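Local coordinates for protein glutathione synthetase-like effector 30 (Gpa-GSS30-apo) (Globodera pallida, PDB 5OET) that serves as an effector of a plant-parasitic nematode, built on the fold of glutathione synthetase, the ATP-dependent ligase that adds glycine to gamma-glutamylcysteine, at residues Q165-M170 / L181-V186; M170-D175 / E447-M452; R407-N412 / M422-D427. All coordinates share one frame; numbering follows the deposited sequence.

Two sheets meet here. Contact 1 is a hairpin pairing of strands 160-173 and 179-188 in the large mixed sheet, and contact 2 takes the same strand 160-173 on from Met-170, their centres about 13 Å apart. Contact 3 belongs to the four-stranded antiparallel sheet, its centre about 15 Å from that of contact 2 and about 20 Å from that of contact 1. In sequence, contact 1 closes before contact 3 opens, the segments of contacts 1 and 2 alternate, and both strands of contact 3 fall among the 271 residues between the segments of contact 2. Glu-447 of contact 2 salt-bridges Arg-407 and Leu-449 packs on Lys-182, so contact 2 joins the large mixed sheet to the four-stranded one.

Contact 1 of 3, residues Q165-M170 / L181-V186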
loop_
_atom_site.group_PDB
_atom_site.type_symbol
_atom_site.label_atom_id
_atom_site.label_comp_id
_atom_site.label_asym_id
_atom_site.label_seq_id
_atom_site.Cartn_x
_atom_site.Cartn_y
_atom_site.Cartn_z
ATOM N N GLN A 165 17.021 15.028 -10.624
ATOM C CA GLN A 165 16.407 16.349 -10.677
ATOM C C GLN A 165 14.918 16.211 -10.874
ATOM O O GLN A 165 14.471 15.265 -11.501
ATOM C CB GLN A 165 17.008 17.139 -11.828
ATOM C CG GLN A 165 16.971 18.657 -11.717
ATOM C CD GLN A 165 17.523 19.323 -12.967
ATOM O OE1 GLN A 165 16.992 19.139 -14.053
ATOM N NE2 GLN A 165 18.603 20.090 -12.823
ATOM N N ARG A 166 14.164 17.141 -10.286
ATOM C CA ARG A 166 12.758 17.359 -10.621
ATOM C C ARG A 166 12.623 18.805 -11.067
ATOM O O ARG A 166 12.860 19.705 -10.282
ATOM C CB ARG A 166 11.833 17.057 -9.430
ATOM C CG ARG A 166 10.407 16.664 -9.864
ATOM C CD ARG A 166 9.433 16.518 -8.699
ATOM N NE ARG A 166 9.215 17.801 -8.020
ATOM C CZ ARG A 166 9.236 18.028 -6.700
ATOM N NH1 ARG A 166 9.446 17.047 -5.807
ATOM N NH2 ARG A 166 9.048 19.268 -6.266
ATOM N N ALA A 167 12.286 19.012 -12.334
ATOM C CA ALA A 167 11.962 20.342 -12.885
ATOM C C ALA A 167 10.457 20.519 -12.824
ATOM O O ALA A 167 9.735 19.633 -13.276
ATOM C CB ALA A 167 12.419 20.439 -14.330
ATOM N N ASP A 168 9.985 21.637 -12.275
ATOM C CA ASP A 168 8.560 21.936 -12.199
ATOM C C ASP A 168 8.102 22.967 -13.263
ATOM O O ASP A 168 8.800 23.921 -13.566
ATOM C CB ASP A 168 8.201 22.390 -10.785
ATOM C CG ASP A 168 8.395 21.275 -9.739
ATOM O OD1 ASP A 168 8.514 20.087 -10.113
ATOM O OD2 ASP A 168 8.443 21.574 -8.530
ATOM N N TYR A 169 6.917 22.746 -13.827
ATOM C CA TYR A 169 6.361 23.579 -14.877
ATOM C C TYR A 169 4.903 23.975 -14.621
ATOM O O TYR A 169 4.167 23.272 -13.937
ATOM C CB TYR A 169 6.465 22.845 -16.205
ATOM C CG TYR A 169 7.897 22.506 -16.606
ATOM C CD1 TYR A 169 8.480 21.329 -16.192
ATOM C CD2 TYR A 169 8.654 23.366 -17.432
ATOM C CE1 TYR A 169 9.769 21.005 -16.572
ATOM C CE2 TYR A 169 9.948 23.051 -17.818
ATOM C CZ TYR A 169 10.507 21.866 -17.384
ATOM O OH TYR A 169 11.794 21.501 -17.723
ATOM N N MET A 170 4.530 25.128 -15.166
ATOM C CA MET A 170 3.164 25.642 -15.189
ATOM C C MET A 170 2.831 25.831 -16.665
ATOM O O MET A 170 3.664 26.338 -17.411
ATOM C CB MET A 170 3.091 27.006 -14.476
ATOM C CG MET A 170 1.975 27.164 -13.451
ATOM S SD MET A 170 2.479 27.019 -11.702
ATOM C CE MET A 170 0.935 26.517 -10.933
ATOM N N LEU A 181 4.425 26.424 -22.075
ATOM C CA LEU A 181 5.139 25.777 -20.988
ATOM C C LEU A 181 6.150 26.763 -20.407
ATOM O O LEU A 181 6.948 27.346 -21.158
ATOM C CB LEU A 181 5.858 24.524 -21.500
ATOM C CG LEU A 181 6.484 23.594 -20.442
ATOM C CD1 LEU A 181 5.420 22.910 -19.597
ATOM C CD2 LEU A 181 7.385 22.554 -21.102
ATOM N N LYS A 182 6.108 26.953 -19.083
ATOM C CA LYS A 182 7.093 27.786 -18.379
ATOM C C LYS A 182 7.561 27.161 -17.062
ATOM O O LYS A 182 6.765 26.735 -16.241
ATOM C CB LYS A 182 6.551 29.206 -18.179
ATOM C CG LYS A 182 6.552 30.021 -19.477
ATOM C CD LYS A 182 7.108 31.438 -19.328
ATOM C CE LYS A 182 7.489 32.063 -20.670
ATOM N NZ LYS A 182 8.501 31.253 -21.415
ATOM N N GLN A 183 8.873 27.123 -16.866
ATOM C CA GLN A 183 9.480 26.405 -15.739
ATOM C C GLN A 183 9.401 27.200 -14.428
ATOM O O GLN A 183 9.828 28.329 -14.344
ATOM C CB GLN A 183 10.926 26.078 -16.074
ATOM C CG GLN A 183 11.569 25.094 -15.124
ATOM C CD GLN A 183 12.996 24.846 -15.501
ATOM O OE1 GLN A 183 13.862 25.678 -15.250
ATOM N NE2 GLN A 183 13.251 23.706 -16.143
ATOM N N VAL A 184 8.854 26.598 -13.396
ATOM C CA VAL A 184 8.649 27.277 -12.121
ATOM C C VAL A 184 9.895 27.164 -11.240
ATOM O O VAL A 184 10.241 28.112 -10.560
ATOM C CB VAL A 184 7.418 26.686 -11.389
ATOM C CG1 VAL A 184 7.180 27.387 -10.056
ATOM C CG2 VAL A 184 6.187 26.787 -12.276
ATOM N N GLU A 185 10.561 26.007 -11.263
ATOM C CA GLU A 185 11.610 25.665 -10.296
ATOM C C GLU A 185 12.379 24.414 -10.757
ATOM O O GLU A 185 11.884 23.629 -11.564
ATOM C CB GLU A 185 10.937 25.424 -8.918
ATOM C CG GLU A 185 11.782 24.860 -7.762
ATOM C CD GLU A 185 12.891 25.803 -7.274
ATOM O OE1 GLU A 185 13.005 26.042 -6.043
ATOM O OE2 GLU A 185 13.697 26.292 -8.091
ATOM N N VAL A 186 13.610 24.271 -10.272
ATOM C CA VAL A 186 14.348 22.997 -10.310
ATOM C C VAL A 186 14.773 22.601 -8.897
ATOM O O VAL A 186 15.127 23.443 -8.080
ATOM C CB VAL A 186 15.580 23.012 -11.241
ATOM C CG1 VAL A 186 15.136 22.934 -12.681
ATOM C CG2 VAL A 186 16.448 24.250 -11.046
#
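Four backbone hydrogen bonds join 165-170 to 181-186. Met-170 and Lys-182 form a reciprocal pair, the amide of Met-170 giving an almost straight bond to Lys-182 O (3.0 Å, 173°) and Lys-182 N pointing nearly along the C=O axis of Met-170. Asp-168 spreads its two bonds over two residues: its N reaches Glu-185 O at 2.8 Å, while its O accepts from Val-184 N at 2.7 Å. With Val-184 and Glu-185 both set against Asp-168, this is a classic beta bulge in the antiparallel hairpin of strands 160-173 and 179-188. Val-184 takes up a helix-like backbone there (psi -38°), which shifts the register by one residue.

Among the side chains, Tyr-169 does most of the work. Its CG lies anti to the carbonyl carbon, and the ring is crossed obliquely by Gln-183, whose CG sits over one face, 4.2 Å from the centroid of the Tyr-169 ring, in a CH-pi contact. The extended Gln-183 chain then carries NE2 to Tyr-169 OH for a 3.1 Å hydrogen bond. Leu-181 CD1 packs 3.5 Å from Tyr-169 CB, and Val-380 of helix 373-380 touches all three side chains. On the other face, Val-184 CG2 meets Met-170 SD at 3.8 Å.

Charge pairing runs along one strand: Arg-166 grips Asp-168 side-on, NE to OD1 (3.2 Å) and NH2 to OD2, both oxygens in the guanidinium plane and accepting through syn lone pairs.

Contact 2 of 3, residues M170-D175 / E447-M452; sequences MASQED and EKLRPM
This is a crossing of a strand end by a loop: the last residues of strand 160-173 meet the 447-452 connection between strands 443-447 and 454-459. The touching parts run 88° apart, and their backbones are joined by a single bridge, Ser-172 with Pro-451.

Two hydrogen bonds make the bridge. Gln-173 N approaches Arg-450 O nearly along the C=O axis, at 2.7 Å and with an N-H...O angle of 178°. Two residues further along the loop, Met-452 N comes to Ala-171 O at 3.2 Å, in the carbonyl plane. Ser-172 leans in between: its OG, anti to the backbone N, makes a weak bond to Arg-450 O and rests 3.6 Å from Leu-449 CB. The carbonyl of Arg-450 is thus gripped by one strong donor and one weak one.

Around this polar centre the side chains touch lightly. Ala-171 CB lies 4.2 Å from Met-452 CB, and Met-170 CG meets Pro-451 CB at the same separation. Beside Gln-173, Arg-450 bends at chi2 and chi3, and the two side chains cross obliquely, amide and guanidinium planes 69° apart; Gln-173 NE2 has a weak partner in Tyr-179 OH.

Thr-472 of strand 469-484 lies against both Met-170 and Pro-451, while Phe-96 of strand 94-96 touches Ala-171 and Met-452.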
loop_
_atom_site.group_PDB
_atom_site.type_symbol
_atom_site.label_atom_id
_atom_site.label_comp_id
_atom_site.label_asym_id
_atom_site.label_seq_id
_atom_site.Cartn_x
_atom_site.Cartn_y
_atom_site.Cartn_z
ATOM N N MET A 170 4.530 25.128 -15.166
ATOM C CA MET A 170 3.164 25.642 -15.189
ATOM C C MET A 170 2.831 25.831 -16.665
ATOM O O MET A 170 3.664 26.338 -17.411
ATOM C CB MET A 170 3.091 27.006 -14.476
ATOM C CG MET A 170 1.975 27.164 -13.451
ATOM S SD MET A 170 2.479 27.019 -11.702
ATOM C CE MET A 170 0.935 26.517 -10.933
ATOM N N ALA A 171 1.646 25.407 -17.097
ATOM C CA ALA A 171 1.088 25.871 -18.377
ATOM C C ALA A 171 0.619 27.306 -18.129
ATOM O O ALA A 171 -0.142 27.540 -17.202
ATOM C CB ALA A 171 -0.055 24.985 -18.845
ATOM N N SER A 172 1.106 28.260 -18.918
ATOM C CA SER A 172 0.821 29.679 -18.676
ATOM C C SER A 172 0.072 30.291 -19.844
ATOM O O SER A 172 0.426 30.050 -20.989
ATOM C CB SER A 172 2.123 30.427 -18.465
ATOM O OG SER A 172 1.881 31.782 -18.138
ATOM N N GLN A 173 -0.934 31.099 -19.536
ATOM C CA GLN A 173 -1.812 31.706 -20.533
ATOM C C GLN A 173 -1.184 32.985 -21.093
ATOM O O GLN A 173 -1.195 34.026 -20.433
ATOM C CB GLN A 173 -3.192 32.021 -19.913
ATOM C CG GLN A 173 -4.343 32.138 -20.914
ATOM C CD GLN A 173 -5.713 32.159 -20.222
ATOM O OE1 GLN A 173 -6.107 33.171 -19.645
ATOM N NE2 GLN A 173 -6.438 31.034 -20.269
ATOM N N GLU A 174 -0.623 32.904 -22.302
ATOM C CA GLU A 174 -0.168 34.105 -23.037
ATOM C C GLU A 174 -1.391 34.881 -23.547
ATOM O O GLU A 174 -2.522 34.418 -23.389
ATOM C CB GLU A 174 0.748 33.723 -24.214
ATOM C CG GLU A 174 2.171 33.318 -23.853
ATOM C CD GLU A 174 3.071 33.227 -25.085
ATOM O OE1 GLU A 174 2.532 33.037 -26.208
ATOM O OE2 GLU A 174 4.314 33.359 -24.945
ATOM N N ASP A 175 -1.175 36.007 -24.235
ATOM C CA ASP A 175 -2.249 36.972 -24.553
ATOM C C ASP A 175 -3.319 36.575 -25.600
ATOM O O ASP A 175 -4.507 36.840 -25.364
ATOM C CB ASP A 175 -1.661 38.368 -24.871
ATOM C CG ASP A 175 -1.497 39.240 -23.618
ATOM O OD1 ASP A 175 -2.530 39.523 -22.959
ATOM O OD2 ASP A 175 -0.348 39.665 -23.309
ATOM N N GLU A 447 8.461 38.101 -14.360
ATOM C CA GLU A 447 7.130 38.199 -14.919
ATOM C C GLU A 447 6.280 37.208 -14.152
ATOM O O GLU A 447 6.661 36.057 -14.004
ATOM C CB GLU A 447 7.099 37.863 -16.420
ATOM C CG GLU A 447 7.700 38.921 -17.348
ATOM C CD GLU A 447 6.914 39.161 -18.649
ATOM O OE1 GLU A 447 5.686 38.866 -18.713
ATOM O OE2 GLU A 447 7.529 39.696 -19.615
ATOM N N LYS A 448 5.141 37.678 -13.645
ATOM C CA LYS A 448 4.147 36.823 -13.021
ATOM C C LYS A 448 3.465 36.033 -14.118
ATOM O O LYS A 448 3.107 36.589 -15.148
ATOM C CB LYS A 448 3.122 37.671 -12.269
ATOM C CG LYS A 448 2.119 36.880 -11.442
ATOM C CD LYS A 448 1.205 37.841 -10.673
ATOM C CE LYS A 448 0.310 37.095 -9.687
ATOM N NZ LYS A 448 -0.517 38.029 -8.878
ATOM N N LEU A 449 3.303 34.737 -13.925
ATOM C CA LEU A 449 2.660 33.897 -14.936
ATOM C C LEU A 449 1.151 33.846 -14.709
ATOM O O LEU A 449 0.678 33.840 -13.567
ATOM C CB LEU A 449 3.270 32.495 -14.914
ATOM C CG LEU A 449 4.796 32.533 -15.150
ATOM C CD1 LEU A 449 5.406 31.160 -14.952
ATOM C CD2 LEU A 449 5.159 33.134 -16.512
ATOM N N ARG A 450 0.396 33.835 -15.802
ATOM C CA ARG A 450 -1.060 33.735 -15.738
ATOM C C ARG A 450 -1.402 32.252 -15.849
ATOM O O ARG A 450 -1.367 31.694 -16.938
ATOM C CB ARG A 450 -1.720 34.588 -16.844
ATOM C CG ARG A 450 -1.084 35.987 -17.032
ATOM C CD ARG A 450 -2.047 37.153 -17.308
ATOM N NE ARG A 450 -3.095 36.885 -18.309
ATOM C CZ ARG A 450 -4.351 36.493 -18.055
ATOM N NH1 ARG A 450 -4.776 36.266 -16.808
ATOM N NH2 ARG A 450 -5.204 36.302 -19.070
ATOM N N PRO A 451 -1.704 31.590 -14.720
ATOM C CA PRO A 451 -1.706 30.127 -14.750
ATOM C C PRO A 451 -3.043 29.505 -15.177
ATOM O O PRO A 451 -4.103 30.067 -14.897
ATOM C CB PRO A 451 -1.373 29.769 -13.298
ATOM C CG PRO A 451 -1.944 30.903 -12.489
ATOM C CD PRO A 451 -2.160 32.085 -13.406
ATOM N N MET A 452 -2.967 28.346 -15.833
ATOM C CA MET A 452 -4.125 27.584 -16.313
ATOM C C MET A 452 -4.945 27.091 -15.128
ATOM O O MET A 452 -4.418 26.465 -14.216
ATOM C CB MET A 452 -3.651 26.395 -17.151
ATOM C CG MET A 452 -4.749 25.548 -17.787
ATOM S SD MET A 452 -4.189 23.963 -18.397
ATOM C CE MET A 452 -3.823 23.148 -16.847
#

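Contact 3 of 3, residues R407-N412 / M422-D427; sequences RYVLKN and MFFNED. With MG (magnesium ion), chain C.
Leu-410 and Phe-423 are the firm centre of this hairpin. They form an antiparallel hydrogen-bonded pair in which Leu-410 N gives to Phe-423 O at 3.0 Å and 175°, and Phe-423 N returns a bond of 3.0 Å to Leu-410 O. Their side chains lie on the same face of the sheet, CB of Leu-410 4.2 Å from CB of Phe-423. There Lys-431 of helix 427-434 touches both, and the Phe-423 ring turns an edge to Leu-410 O.

On the opposite face, Val-409 is the buried partner. Its CG2, anti to the backbone N, slips alongside the Phe-424 ring, 3.6 Å from Phe-424 CE2 and off-centre in a CH-pi contact. The same Val-409 methyl lies 4.1 Å from Met-422 CB.

Beyond this the contact loosens. Met-422 runs extended past CG and its end leads away from 407-412 at the exposed margin of the sheet, for 422-424 is an outermost strand and only weakly bonded. The connection, unmodelled at 415-420, probably occupies the place of the glycine-rich loop of glutathione synthetases; its disorder would fit the apo state. At the other end, a type II' turn from Phe-424 to Asp-427, with Asn-425 at positive phi (58°), is closed by a weak bond from Asp-427 N to Phe-424 O.

That turn presents Glu-426 to a magnesium ion: Glu-426 OE2 binds MG at 1.9 Å, and His-406 is the second protein ligand. The metal would favour a charged Glu-426 carboxylate and a neutral His-406, joining the two strands at the open end of the hairpin.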
loop_
_atom_site.group_PDB
_atom_site.type_symbol
_atom_site.label_atom_id
_atom_site.label_comp_id
_atom_site.label_asym_id
_atom_site.label_seq_id
_atom_site.Cartn_x
_atom_site.Cartn_y
_atom_site.Cartn_z
ATOM N N ARG A 407 1.901 42.724 -13.709
ATOM C CA ARG A 407 2.575 41.757 -14.579
ATOM C C ARG A 407 3.793 41.122 -13.904
ATOM O O ARG A 407 4.252 40.062 -14.341
ATOM C CB ARG A 407 3.016 42.462 -15.879
ATOM C CG ARG A 407 3.567 41.567 -16.997
ATOM C CD ARG A 407 3.599 42.312 -18.336
ATOM N NE ARG A 407 3.959 41.440 -19.467
ATOM C CZ ARG A 407 3.172 40.491 -20.000
ATOM N NH1 ARG A 407 1.945 40.250 -19.527
ATOM N NH2 ARG A 407 3.621 39.757 -21.019
ATOM N N TYR A 408 4.306 41.754 -12.841
ATOM C CA TYR A 408 5.564 41.360 -12.200
ATOM C C TYR A 408 5.429 40.913 -10.746
ATOM O O TYR A 408 4.402 41.129 -10.097
ATOM C CB TYR A 408 6.571 42.517 -12.299
ATOM C CG TYR A 408 6.907 42.843 -13.730
ATOM C CD1 TYR A 408 7.786 42.046 -14.438
ATOM C CD2 TYR A 408 6.301 43.912 -14.399
ATOM C CE1 TYR A 408 8.069 42.308 -15.760
ATOM C CE2 TYR A 408 6.579 44.175 -15.729
ATOM C CZ TYR A 408 7.465 43.366 -16.403
ATOM O OH TYR A 408 7.766 43.593 -17.718
ATOM N N VAL A 409 6.483 40.248 -10.273
ATOM C CA VAL A 409 6.634 39.844 -8.876
ATOM C C VAL A 409 8.077 40.113 -8.459
ATOM O O VAL A 409 9.006 39.948 -9.251
ATOM C CB VAL A 409 6.170 38.386 -8.603
ATOM C CG1 VAL A 409 6.887 37.374 -9.480
ATOM C CG2 VAL A 409 6.254 38.019 -7.120
ATOM N N LEU A 410 8.256 40.567 -7.231
ATOM C CA LEU A 410 9.590 40.702 -6.648
ATOM C C LEU A 410 9.846 39.489 -5.768
ATOM O O LEU A 410 9.230 39.351 -4.735
ATOM C CB LEU A 410 9.690 41.985 -5.842
ATOM C CG LEU A 410 11.073 42.375 -5.369
ATOM C CD1 LEU A 410 11.957 42.753 -6.543
ATOM C CD2 LEU A 410 10.954 43.575 -4.440
ATOM N N LYS A 411 10.714 38.592 -6.213
ATOM C CA LYS A 411 10.942 37.306 -5.558
ATOM C C LYS A 411 12.269 37.295 -4.819
ATOM O O LYS A 411 13.159 38.057 -5.146
ATOM C CB LYS A 411 10.967 36.184 -6.602
ATOM C CG LYS A 411 9.596 35.689 -7.007
ATOM C CD LYS A 411 9.712 34.831 -8.245
ATOM C CE LYS A 411 8.368 34.290 -8.657
ATOM N NZ LYS A 411 8.047 33.041 -7.923
ATOM N N ASN A 412 12.386 36.427 -3.820
ATOM C CA ASN A 412 13.635 36.236 -3.082
ATOM C C ASN A 412 14.408 35.102 -3.749
ATOM O O ASN A 412 13.788 34.202 -4.289
ATOM C CB ASN A 412 13.334 35.926 -1.606
ATOM C CG ASN A 412 14.392 35.067 -0.953
ATOM O OD1 ASN A 412 14.275 33.824 -0.920
ATOM N ND2 ASN A 412 15.464 35.712 -0.471
ATOM N N MET A 422 7.834 37.409 -0.875
ATOM C CA MET A 422 7.720 38.047 -2.197
ATOM C C MET A 422 6.609 39.087 -2.279
ATOM O O MET A 422 5.610 38.974 -1.592
ATOM C CB MET A 422 7.497 36.989 -3.302
ATOM C CG MET A 422 6.280 36.121 -3.094
ATOM S SD MET A 422 6.379 34.590 -4.046
ATOM C CE MET A 422 4.992 33.665 -3.360
ATOM N N PHE A 423 6.787 40.081 -3.150
ATOM C CA PHE A 423 5.922 41.268 -3.222
ATOM C C PHE A 423 5.215 41.397 -4.577
ATOM O O PHE A 423 5.828 41.154 -5.615
ATOM C CB PHE A 423 6.755 42.517 -2.952
ATOM C CG PHE A 423 7.451 42.495 -1.624
ATOM C CD1 PHE A 423 8.610 41.744 -1.432
ATOM C CD2 PHE A 423 6.952 43.231 -0.558
ATOM C CE1 PHE A 423 9.238 41.707 -0.195
ATOM C CE2 PHE A 423 7.595 43.221 0.675
ATOM C CZ PHE A 423 8.728 42.449 0.860
ATOM N N PHE A 424 3.935 41.779 -4.556
ATOM C CA PHE A 424 3.124 41.874 -5.765
ATOM C C PHE A 424 2.582 43.279 -6.005
ATOM O O PHE A 424 2.537 44.102 -5.104
ATOM C CB PHE A 424 1.952 40.917 -5.666
ATOM C CG PHE A 424 2.333 39.490 -5.421
ATOM C CD1 PHE A 424 2.498 39.025 -4.120
ATOM C CD2 PHE A 424 2.490 38.592 -6.484
ATOM C CE1 PHE A 424 2.809 37.690 -3.877
ATOM C CE2 PHE A 424 2.816 37.258 -6.248
ATOM C CZ PHE A 424 2.969 36.807 -4.947
ATOM N N ASN A 425 2.175 43.531 -7.249
ATOM C CA ASN A 425 1.429 44.745 -7.628
ATOM C C ASN A 425 2.196 46.040 -7.278
ATOM O O ASN A 425 3.401 46.109 -7.540
ATOM C CB ASN A 425 -0.005 44.696 -7.062
ATOM C CG ASN A 425 -0.721 43.386 -7.379
ATOM O OD1 ASN A 425 -0.622 42.850 -8.482
ATOM N ND2 ASN A 425 -1.436 42.863 -6.407
ATOM N N GLU A 426 1.522 47.058 -6.727
ATOM C CA GLU A 426 2.151 48.371 -6.435
ATOM C C GLU A 426 3.191 48.295 -5.279
ATOM O O GLU A 426 4.076 49.165 -5.186
ATOM C CB GLU A 426 1.092 49.472 -6.177
ATOM C CG GLU A 426 0.467 50.138 -7.432
ATOM C CD GLU A 426 -0.688 49.368 -8.121
ATOM O OE1 GLU A 426 -1.124 48.289 -7.642
ATOM O OE2 GLU A 426 -1.187 49.853 -9.179
ATOM N N ASP A 427 3.103 47.246 -4.433
ATOM C CA ASP A 427 4.149 46.926 -3.431
ATOM C C ASP A 427 5.554 46.732 -4.002
ATOM O O ASP A 427 6.517 46.864 -3.262
ATOM C CB ASP A 427 3.831 45.625 -2.648
ATOM C CG ASP A 427 2.711 45.776 -1.651
ATOM O OD1 ASP A 427 2.607 46.853 -1.041
ATOM O OD2 ASP A 427 1.970 44.786 -1.438
HETATM MG MG MG C . -2.403 48.790 -10.199
#